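Local coordinates for protein endoribonuclease ToxN (Pectobacterium atrosepticum, PDB 2XDB) that acts as the toxin of a type III toxin-antitoxin system, an endoribonuclease that cleaves AAA(U/G) sequences and binds a single repeat of the antitoxin ToxI RNA, at residues A[105-108]-A[109-113]; A[55-58]-A[59-63]; A[90-94]-A[95-99]. All blocks are in the same frame, centred on the assembly; numbering follows the deposited sequence.

Contact 1 (A[105-108]-A[109-113]); sequences MPNT and PYKRM
Lys111 runs back along the loop 105-108 with CG trans to its own backbone N (chi1 -169°) and every later torsion extended, which carries NZ to the carbonyl of Met105. Thr108 has chi1 66°, which sets OG1 between its backbone N and carbonyl carbon and turns it to the first turn of the helix. There Lys111 N donates to Thr108 OG1 at 3.2 Å, nearly straight at 169°. Thr108 is thus the N-cap of helix 109-123, and Pro109 takes the first helical position. A weak backbone bond from Arg112 N to Thr108 O follows at 3.4 Å. The same carbonyl oxygen lies over one face of the Arg112 guanidinium.

Lys111 NZ bonds to Met105 O at 2.8 Å, slightly tilted from the carbonyl plane. Its bond to Asn107 OD1 is weak. Leu102 O is a further acceptor for NZ, so the ammonium gathers oxygens from the loop before the helix. Met105 and Lys111 pass in opposite directions, and the methyl CE of Met105 lies 3.9 Å from Lys111 CB. Asn107 is the centre of an inverse gamma turn, with Thr108 N bonded to Pro106 O at 2.9 Å.

Lys111 therefore contributes twice: its amide is capped by Thr108, and its ammonium, probably charged, ties the loop to the helix start through carbonyl oxygens.

Contact 2 (A[55-58]-A[59-63]); sequences KKWH and NNVKE. With nucleotides of chain B.
Trp57 and Val61 meet where the methyl CG1 of Val61 reaches the edge of the indole, near its plane, 3.7 Å from Trp57 CZ3. This is the apolar contact between the two segments. The indole is also packed on both faces. His58 CD2 lies over one face, and C4' of U3 of chain B lies 3.6 Å above the opposite one, over the centre of the Trp57 ring. The imidazole itself turns its edge to the indole, in plane with Trp57 CE3, and Lys55 CB covers one of its faces near the rim. Trp57 has chi1 65°, with CG between the backbone N and carbonyl carbon, and this lays one face of the indole against the U3 sugar. Asn60 CB stands over the face of the C4 base of chain B, 3.4 Å from its C2.

Backbone hydrogen bonds wind the chain. Asn59 N donates to Lys56 O, Asn60 N to Trp57 O and Val61 N to His58 O, each at 3.1 Å and close to straight. The i to i+3 spacing is that of a 3-10 turn.

Polar contacts with RNA come from both segments. Trp57 NE1 donates to an RNA phosphate. Lys62 NZ donates to O2 of the base of C4 of chain B at 2.9 Å and also forms a salt bridge with a phosphate. Glu63 N gives an almost straight bond of 2.9 Å to OP1 of U16 of chain B. Glu63 O accepts from Lys131.

The site is a protein-RNA interface, in which a short 3-10 segment in the loop between strands 45-52 and 69-73 receives ToxI RNA through sugar and base packing, a bond to a base oxygen, and phosphates.

Contact 3 (A[90-94]-A[95-99]); sequences IPIIE and AEVSL. With SO4 (sulfate ion), chain C.
The chain reverses through 93-97 by two i to i+3 backbone bonds, Glu96 N to Ile93 O at 3.0 Å and Val97 N to Glu94 O at 3.3 Å, with helical backbone angles at Glu94 and Ala95 and a return to strand at Val97.

Inside the bend, Ile92 and Val97 cross at about a right angle. The methyl CG2 of Val97 does the touching, 3.9 Å from Ile92 CB, with Ile92 CG2 close by. The tip of the isoleucine is a little farther off, Ile92 CD1 lying 4.2 Å from Val97 CG2. Both side chains pack on Leu48 and Val97 also reaches Tyr4 and Ile6, while backbone bonds join Ile90 and Ile92 to Leu48 and Lys46 of strand 45-52, and Glu96 and Ser98 to Ser7 and Thr5.

On another side of the bend Glu96 CG comes to 4.2 Å from Ile93 CB. Glu96 has CG trans to its carbonyl carbon and the chain bends at chi2 (-47°). Its carboxylate OE2 is hydrogen-bonded to Ser7 OG.

Glu94 N points to a sulfate ion, probably from the crystallisation liquor. Glu94 N makes weak bonds to sulfate O4 at 3.4 Å and O3 at 3.3 Å. The Glu94 carboxylate makes a salt bridge through OE2 to Lys46 NZ.

The bend thus has an apolar inner side, made by Ile92 and Val97, and an outer rim that carries the two glutamates. This is a short 3-10 connection leading from strand 80-91 to strand 97-99, an edge strand of the antiparallel sheet in a toxin family placed in the SH3 clan.

In the fold
Along the chain the order is contact 2, contact 3, contact 1. Contact 2 lies in the loop between strands 45-52 and 69-73. Contact 3 connects strands 80-91 and 97-99 of the same six-stranded antiparallel sheet. Contact 1 comes after strand 97-99, at the start of helix 109-123. Contacts 2 and 3 sit on opposite sides of the chain's centre, with their own centres 28 Å apart. Contacts 1 and 3 are 23 Å apart between centres, contacts 1 and 2 26 Å, and none touches another. The nearest atoms of contacts 3 and 1 are about 8 Å and 13 Å from the bound RNA, so of the three, contact 2 is the one that touches it.

Contact 1 (A[105-108]-A[109-113])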
loop_
_atom_site.group_PDB
_atom_site.type_symbol
_atom_site.label_atom_id
_atom_site.label_comp_id
_atom_site.label_asym_id
_atom_site.label_seq_id
_atom_site.Cartn_x
_atom_site.Cartn_y
_atom_site.Cartn_z
ATOM N N MET A 105 -0.082 -3.285 20.895
ATOM C CA MET A 105 -1.437 -2.861 20.566
ATOM C C MET A 105 -2.448 -3.659 21.371
ATOM O O MET A 105 -2.376 -4.882 21.425
ATOM C CB MET A 105 -1.724 -3.034 19.077
ATOM C CG MET A 105 -1.339 -1.849 18.213
ATOM S SD MET A 105 -1.999 -2.028 16.535
ATOM C CE MET A 105 -3.540 -2.866 16.908
ATOM N N PRO A 106 -3.404 -2.962 21.994
ATOM C CA PRO A 106 -4.493 -3.597 22.739
ATOM C C PRO A 106 -5.286 -4.540 21.846
ATOM O O PRO A 106 -5.319 -4.343 20.636
ATOM C CB PRO A 106 -5.365 -2.413 23.154
ATOM C CG PRO A 106 -5.008 -1.312 22.193
ATOM C CD PRO A 106 -3.552 -1.500 21.942
ATOM N N ASN A 107 -5.921 -5.545 22.437
ATOM C CA ASN A 107 -6.612 -6.568 21.662
ATOM C C ASN A 107 -7.973 -6.139 21.174
ATOM O O ASN A 107 -8.990 -6.596 21.673
ATOM C CB ASN A 107 -6.751 -7.860 22.463
ATOM C CG ASN A 107 -5.509 -8.708 22.406
ATOM O OD1 ASN A 107 -4.428 -8.223 22.064
ATOM N ND2 ASN A 107 -5.650 -9.989 22.735
ATOM N N THR A 108 -7.985 -5.279 20.175
ATOM C CA THR A 108 -9.221 -4.816 19.581
ATOM C C THR A 108 -9.585 -5.718 18.410
ATOM O O THR A 108 -8.796 -6.573 18.017
ATOM C CB THR A 108 -9.014 -3.418 19.050
ATOM O OG1 THR A 108 -8.067 -3.471 17.974
ATOM C CG2 THR A 108 -8.454 -2.543 20.147
ATOM N N PRO A 109 -10.784 -5.535 17.846
ATOM C CA PRO A 109 -11.181 -6.248 16.628
ATOM C C PRO A 109 -10.277 -5.907 15.460
ATOM O O PRO A 109 -9.950 -6.785 14.661
ATOM C CB PRO A 109 -12.584 -5.702 16.348
ATOM C CG PRO A 109 -13.085 -5.281 17.665
ATOM C CD PRO A 109 -11.892 -4.744 18.402
ATOM N N TYR A 110 -9.895 -4.638 15.353
ATOM C CA TYR A 110 -9.018 -4.197 14.279
ATOM C C TYR A 110 -7.758 -5.048 14.275
ATOM O O TYR A 110 -7.343 -5.543 13.234
ATOM C CB TYR A 110 -8.672 -2.724 14.459
ATOM C CG TYR A 110 -7.797 -2.121 13.386
ATOM C CD1 TYR A 110 -6.634 -1.434 13.721
ATOM C CD2 TYR A 110 -8.132 -2.226 12.044
ATOM C CE1 TYR A 110 -5.827 -0.866 12.754
ATOM C CE2 TYR A 110 -7.326 -1.665 11.062
ATOM C CZ TYR A 110 -6.173 -0.987 11.425
ATOM O OH TYR A 110 -5.373 -0.428 10.461
ATOM N N LYS A 111 -7.159 -5.244 15.443
ATOM C CA LYS A 111 -5.982 -6.107 15.536
ATOM C C LYS A 111 -6.266 -7.495 14.976
ATOM O O LYS A 111 -5.472 -8.022 14.205
ATOM C CB LYS A 111 -5.487 -6.207 16.972
ATOM C CG LYS A 111 -4.136 -6.850 17.127
ATOM C CD LYS A 111 -3.604 -6.620 18.539
ATOM C CE LYS A 111 -2.267 -7.302 18.741
ATOM N NZ LYS A 111 -1.785 -7.263 20.151
ATOM N N ARG A 112 -7.398 -8.086 15.345
ATOM C CA ARG A 112 -7.764 -9.394 14.802
ATOM C C ARG A 112 -7.802 -9.371 13.277
ATOM O O ARG A 112 -7.339 -10.305 12.617
ATOM C CB ARG A 112 -9.111 -9.885 15.343
ATOM C CG ARG A 112 -9.132 -10.173 16.829
ATOM C CD ARG A 112 -10.496 -10.706 17.266
ATOM N NE ARG A 112 -10.885 -10.157 18.565
ATOM C CZ ARG A 112 -11.776 -9.183 18.732
ATOM N NH1 ARG A 112 -12.066 -8.737 19.952
ATOM N NH2 ARG A 112 -12.389 -8.661 17.677
ATOM N N MET A 113 -8.360 -8.302 12.728
ATOM C CA MET A 113 -8.475 -8.154 11.285
ATOM C C MET A 113 -7.082 -8.080 10.680
ATOM O O MET A 113 -6.785 -8.769 9.703
ATOM C CB MET A 113 -9.272 -6.886 10.926
ATOM C CG MET A 113 -9.865 -6.912 9.535
ATOM S SD MET A 113 -10.377 -5.301 8.934
ATOM C CE MET A 113 -8.818 -4.427 9.008
#

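Contact 2 (A[55-58]-A[59-63])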
loop_
_atom_site.group_PDB
_atom_site.type_symbol
_atom_site.label_atom_id
_atom_site.label_comp_id
_atom_site.label_asym_id
_atom_site.label_seq_id
_atom_site.Cartn_x
_atom_site.Cartn_y
_atom_site.Cartn_z
ATOM N N LYS A 55 -15.073 -1.419 -0.823
ATOM C CA LYS A 55 -15.970 -0.498 -1.493
ATOM C C LYS A 55 -16.687 -1.305 -2.558
ATOM O O LYS A 55 -16.204 -2.358 -2.965
ATOM C CB LYS A 55 -15.190 0.646 -2.126
ATOM C CG LYS A 55 -14.756 1.692 -1.126
ATOM C CD LYS A 55 -13.316 2.118 -1.353
ATOM C CE LYS A 55 -12.755 2.896 -0.159
ATOM N NZ LYS A 55 -12.654 2.071 1.089
ATOM N N LYS A 56 -17.835 -0.820 -3.007
ATOM C CA LYS A 56 -18.647 -1.557 -3.968
ATOM C C LYS A 56 -17.885 -1.918 -5.251
ATOM O O LYS A 56 -17.930 -3.065 -5.700
ATOM C CB LYS A 56 -19.938 -0.792 -4.289
ATOM C CG LYS A 56 -19.715 0.644 -4.764
ATOM C CD LYS A 56 -19.130 1.552 -3.674
ATOM C CE LYS A 56 -18.479 2.781 -4.292
ATOM N NZ LYS A 56 -17.964 3.700 -3.251
ATOM N N TRP A 57 -17.165 -0.960 -5.829
ATOM C CA TRP A 57 -16.484 -1.216 -7.102
ATOM C C TRP A 57 -15.461 -2.355 -7.074
ATOM O O TRP A 57 -15.093 -2.877 -8.120
ATOM C CB TRP A 57 -15.852 0.057 -7.680
ATOM C CG TRP A 57 -14.737 0.648 -6.878
ATOM C CD1 TRP A 57 -14.833 1.652 -5.958
ATOM C CD2 TRP A 57 -13.348 0.297 -6.943
ATOM N NE1 TRP A 57 -13.593 1.944 -5.440
ATOM C CE2 TRP A 57 -12.663 1.125 -6.026
ATOM C CE3 TRP A 57 -12.614 -0.640 -7.682
ATOM C CZ2 TRP A 57 -11.282 1.040 -5.827
ATOM C CZ3 TRP A 57 -11.242 -0.717 -7.487
ATOM C CH2 TRP A 57 -10.594 0.116 -6.567
ATOM N N HIS A 58 -15.011 -2.743 -5.884
ATOM C CA HIS A 58 -14.025 -3.813 -5.761
ATOM C C HIS A 58 -14.536 -5.111 -6.364
ATOM O O HIS A 58 -13.754 -5.962 -6.776
ATOM C CB HIS A 58 -13.636 -4.050 -4.298
ATOM C CG HIS A 58 -12.944 -2.889 -3.659
ATOM N ND1 HIS A 58 -12.798 -2.769 -2.293
ATOM C CD2 HIS A 58 -12.367 -1.790 -4.201
ATOM C CE1 HIS A 58 -12.165 -1.643 -2.020
ATOM N NE2 HIS A 58 -11.891 -1.031 -3.159
ATOM N N ASN A 59 -15.851 -5.268 -6.410
ATOM C CA ASN A 59 -16.423 -6.493 -6.939
ATOM C C ASN A 59 -15.969 -6.792 -8.365
ATOM O O ASN A 59 -16.011 -7.938 -8.805
ATOM C CB ASN A 59 -17.946 -6.444 -6.861
ATOM C CG ASN A 59 -18.451 -6.476 -5.432
ATOM O OD1 ASN A 59 -17.715 -6.827 -4.507
ATOM N ND2 ASN A 59 -19.717 -6.113 -5.244
ATOM N N ASN A 60 -15.511 -5.763 -9.072
ATOM C CA ASN A 60 -15.104 -5.913 -10.471
ATOM C C ASN A 60 -13.599 -6.022 -10.729
ATOM O O ASN A 60 -13.157 -5.893 -11.869
ATOM C CB ASN A 60 -15.664 -4.766 -11.307
ATOM C CG ASN A 60 -17.167 -4.749 -11.326
ATOM O OD1 ASN A 60 -17.784 -3.686 -11.396
ATOM N ND2 ASN A 60 -17.772 -5.930 -11.257
ATOM N N VAL A 61 -12.806 -6.251 -9.692
ATOM C CA VAL A 61 -11.382 -6.422 -9.917
ATOM C C VAL A 61 -11.064 -7.908 -9.946
ATOM O O VAL A 61 -11.401 -8.643 -9.006
ATOM C CB VAL A 61 -10.513 -5.681 -8.870
ATOM C CG1 VAL A 61 -10.889 -4.196 -8.822
ATOM C CG2 VAL A 61 -10.643 -6.330 -7.498
ATOM N N LYS A 62 -10.431 -8.340 -11.037
ATOM C CA LYS A 62 -10.169 -9.757 -11.262
ATOM C C LYS A 62 -8.826 -10.130 -10.663
ATOM O O LYS A 62 -7.936 -9.292 -10.585
ATOM C CB LYS A 62 -10.163 -10.076 -12.755
ATOM C CG LYS A 62 -10.735 -8.987 -13.643
ATOM C CD LYS A 62 -12.229 -9.168 -13.821
ATOM C CE LYS A 62 -12.811 -8.126 -14.759
ATOM N NZ LYS A 62 -14.297 -8.079 -14.648
ATOM N N GLU A 63 -8.682 -11.385 -10.245
ATOM C CA GLU A 63 -7.432 -11.861 -9.677
ATOM C C GLU A 63 -6.242 -11.403 -10.497
ATOM O O GLU A 63 -5.183 -11.124 -9.948
ATOM C CB GLU A 63 -7.419 -13.377 -9.627
ATOM C CG GLU A 63 -8.378 -13.962 -8.625
ATOM C CD GLU A 63 -7.752 -14.100 -7.263
ATOM O OE1 GLU A 63 -6.724 -13.424 -7.023
ATOM O OE2 GLU A 63 -8.279 -14.889 -6.444
ATOM P P C B 4 -12.914 1.715 -12.489
ATOM O OP1 C B 4 -12.236 2.965 -12.913
ATOM O OP2 C B 4 -14.066 1.217 -13.278
ATOM O "O5'" C B 4 -11.855 0.554 -12.271
ATOM C "C5'" C B 4 -12.117 -0.571 -11.438
ATOM C "C4'" C B 4 -11.579 -1.832 -12.066
ATOM O "O4'" C B 4 -12.693 -2.708 -12.382
ATOM C "C3'" C B 4 -10.820 -1.621 -13.377
ATOM O "O3'" C B 4 -9.848 -2.657 -13.531
ATOM C "C2'" C B 4 -11.917 -1.817 -14.415
ATOM O "O2'" C B 4 -11.448 -2.149 -15.708
ATOM C "C1'" C B 4 -12.729 -2.945 -13.775
ATOM N N1 C B 4 -14.155 -2.961 -14.163
ATOM C C2 C B 4 -14.721 -4.174 -14.555
ATOM O O2 C B 4 -14.011 -5.189 -14.560
ATOM N N3 C B 4 -16.022 -4.212 -14.916
ATOM C C4 C B 4 -16.752 -3.096 -14.893
ATOM N N4 C B 4 -18.030 -3.186 -15.258
ATOM C C5 C B 4 -16.204 -1.841 -14.496
ATOM C C6 C B 4 -14.912 -1.821 -14.142
ATOM P P U B 3 -9.559 4.947 -9.329
ATOM O OP1 U B 3 -8.789 4.133 -8.358
ATOM O OP2 U B 3 -8.847 5.605 -10.448
ATOM O "O5'" U B 3 -10.828 4.129 -9.808
ATOM C "C5'" U B 3 -11.450 3.265 -8.869
ATOM C "C4'" U B 3 -12.948 3.266 -9.015
ATOM O "O4'" U B 3 -13.509 4.478 -8.456
ATOM C "C3'" U B 3 -13.467 3.246 -10.437
ATOM O "O3'" U B 3 -13.429 1.945 -10.989
ATOM C "C2'" U B 3 -14.873 3.802 -10.273
ATOM O "O2'" U B 3 -15.737 2.808 -9.749
ATOM C "C1'" U B 3 -14.660 4.850 -9.183
ATOM N N1 U B 3 -14.460 6.211 -9.712
ATOM C C2 U B 3 -14.634 7.252 -8.823
ATOM O O2 U B 3 -14.936 7.087 -7.652
ATOM N N3 U B 3 -14.438 8.499 -9.352
ATOM C C4 U B 3 -14.097 8.800 -10.651
ATOM O O4 U B 3 -13.959 9.982 -10.965
ATOM C C5 U B 3 -13.937 7.666 -11.512
ATOM C C6 U B 3 -14.120 6.437 -11.024
ATOM P P U B 16 -11.311 -14.001 -11.715
ATOM O OP1 U B 16 -10.870 -13.234 -10.529
ATOM O OP2 U B 16 -11.290 -13.306 -13.025
ATOM O "O5'" U B 16 -10.576 -15.405 -11.779
ATOM C "C5'" U B 16 -10.741 -16.392 -10.772
ATOM C "C4'" U B 16 -10.136 -17.702 -11.205
ATOM O "O4'" U B 16 -10.908 -18.223 -12.312
ATOM C "C3'" U B 16 -8.714 -17.642 -11.754
ATOM O "O3'" U B 16 -7.716 -17.646 -10.750
ATOM C "C2'" U B 16 -8.658 -18.875 -12.634
ATOM O "O2'" U B 16 -8.553 -20.029 -11.822
ATOM C "C1'" U B 16 -10.057 -18.867 -13.234
ATOM N N1 U B 16 -10.098 -18.137 -14.515
ATOM C C2 U B 16 -9.692 -18.826 -15.634
ATOM O O2 U B 16 -9.318 -19.977 -15.558
ATOM N N3 U B 16 -9.741 -18.123 -16.817
ATOM C C4 U B 16 -10.159 -16.815 -16.984
ATOM O O4 U B 16 -10.160 -16.301 -18.107
ATOM C C5 U B 16 -10.565 -16.171 -15.771
ATOM C C6 U B 16 -10.521 -16.832 -14.605
#

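Contact 3 (A[90-94]-A[95-99])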
loop_
_atom_site.group_PDB
_atom_site.type_symbol
_atom_site.label_atom_id
_atom_site.label_comp_id
_atom_site.label_asym_id
_atom_site.label_seq_id
_atom_site.Cartn_x
_atom_site.Cartn_y
_atom_site.Cartn_z
ATOM N N ILE A 90 4.049 3.994 -3.073
ATOM C CA ILE A 90 4.949 5.143 -3.094
ATOM C C ILE A 90 6.345 4.806 -2.579
ATOM O O ILE A 90 6.507 3.948 -1.717
ATOM C CB ILE A 90 4.377 6.293 -2.264
ATOM C CG1 ILE A 90 4.171 5.874 -0.807
ATOM C CG2 ILE A 90 3.052 6.774 -2.840
ATOM C CD1 ILE A 90 3.601 7.007 0.037
ATOM N N PRO A 91 7.370 5.460 -3.128
ATOM C CA PRO A 91 8.699 5.176 -2.592
ATOM C C PRO A 91 8.780 5.835 -1.224
ATOM O O PRO A 91 8.155 6.875 -1.041
ATOM C CB PRO A 91 9.619 5.880 -3.576
ATOM C CG PRO A 91 8.794 7.014 -4.111
ATOM C CD PRO A 91 7.380 6.533 -4.136
ATOM N N ILE A 92 9.489 5.239 -0.274
ATOM C CA ILE A 92 9.544 5.808 1.069
ATOM C C ILE A 92 10.962 6.047 1.558
ATOM O O ILE A 92 11.917 5.461 1.063
ATOM C CB ILE A 92 8.819 4.930 2.102
ATOM C CG1 ILE A 92 9.453 3.540 2.173
ATOM C CG2 ILE A 92 7.353 4.820 1.760
ATOM C CD1 ILE A 92 10.503 3.409 3.247
ATOM N N ILE A 93 11.072 6.936 2.531
ATOM C CA ILE A 93 12.292 7.184 3.279
ATOM C C ILE A 93 12.111 6.498 4.636
ATOM O O ILE A 93 11.075 6.666 5.281
ATOM C CB ILE A 93 12.437 8.687 3.516
ATOM C CG1 ILE A 93 12.631 9.414 2.198
ATOM C CG2 ILE A 93 13.583 8.986 4.432
ATOM C CD1 ILE A 93 12.605 10.917 2.359
ATOM N N GLU A 94 13.096 5.732 5.087
ATOM C CA GLU A 94 12.889 4.937 6.309
ATOM C C GLU A 94 12.537 5.759 7.552
ATOM O O GLU A 94 11.731 5.325 8.369
ATOM C CB GLU A 94 14.070 4.009 6.583
ATOM C CG GLU A 94 14.489 3.242 5.346
ATOM C CD GLU A 94 14.835 1.792 5.613
ATOM O OE1 GLU A 94 14.378 1.228 6.634
ATOM O OE2 GLU A 94 15.555 1.213 4.773
ATOM N N ALA A 95 13.128 6.941 7.686
ATOM C CA ALA A 95 12.836 7.809 8.824
ATOM C C ALA A 95 11.423 8.380 8.824
ATOM O O ALA A 95 10.958 8.838 9.861
ATOM C CB ALA A 95 13.846 8.945 8.913
ATOM N N GLU A 96 10.748 8.386 7.674
ATOM C CA GLU A 96 9.398 8.946 7.611
ATOM C C GLU A 96 8.323 7.860 7.710
ATOM O O GLU A 96 7.128 8.106 7.508
ATOM C CB GLU A 96 9.218 9.757 6.338
ATOM C CG GLU A 96 10.158 10.935 6.222
ATOM C CD GLU A 96 10.236 11.756 7.491
ATOM O OE1 GLU A 96 11.351 12.203 7.841
ATOM O OE2 GLU A 96 9.192 11.955 8.140
ATOM N N VAL A 97 8.760 6.657 8.059
ATOM C CA VAL A 97 7.907 5.490 8.026
ATOM C C VAL A 97 7.974 4.754 9.351
ATOM O O VAL A 97 8.953 4.861 10.065
ATOM C CB VAL A 97 8.369 4.576 6.907
ATOM C CG1 VAL A 97 8.519 3.154 7.389
ATOM C CG2 VAL A 97 7.435 4.710 5.721
ATOM N N SER A 98 6.940 3.999 9.693
ATOM C CA SER A 98 6.920 3.421 11.025
ATOM C C SER A 98 6.059 2.167 11.140
ATOM O O SER A 98 4.862 2.205 10.853
ATOM C CB SER A 98 6.448 4.477 12.018
ATOM O OG SER A 98 6.475 3.966 13.330
ATOM N N LEU A 99 6.674 1.058 11.552
ATOM C CA LEU A 99 5.952 -0.200 11.720
ATOM C C LEU A 99 4.850 -0.061 12.764
ATOM O O LEU A 99 5.048 0.596 13.779
ATOM C CB LEU A 99 6.908 -1.300 12.180
ATOM C CG LEU A 99 7.864 -1.956 11.183
ATOM C CD1 LEU A 99 8.924 -2.756 11.916
ATOM C CD2 LEU A 99 7.114 -2.863 10.226
HETATM S S SO4 C . 16.714 5.034 3.736
HETATM O O1 SO4 C . 17.860 5.583 3.020
HETATM O O2 SO4 C . 17.045 3.684 4.179
HETATM O O3 SO4 C . 16.413 5.871 4.897
HETATM O O4 SO4 C . 15.555 4.991 2.848
#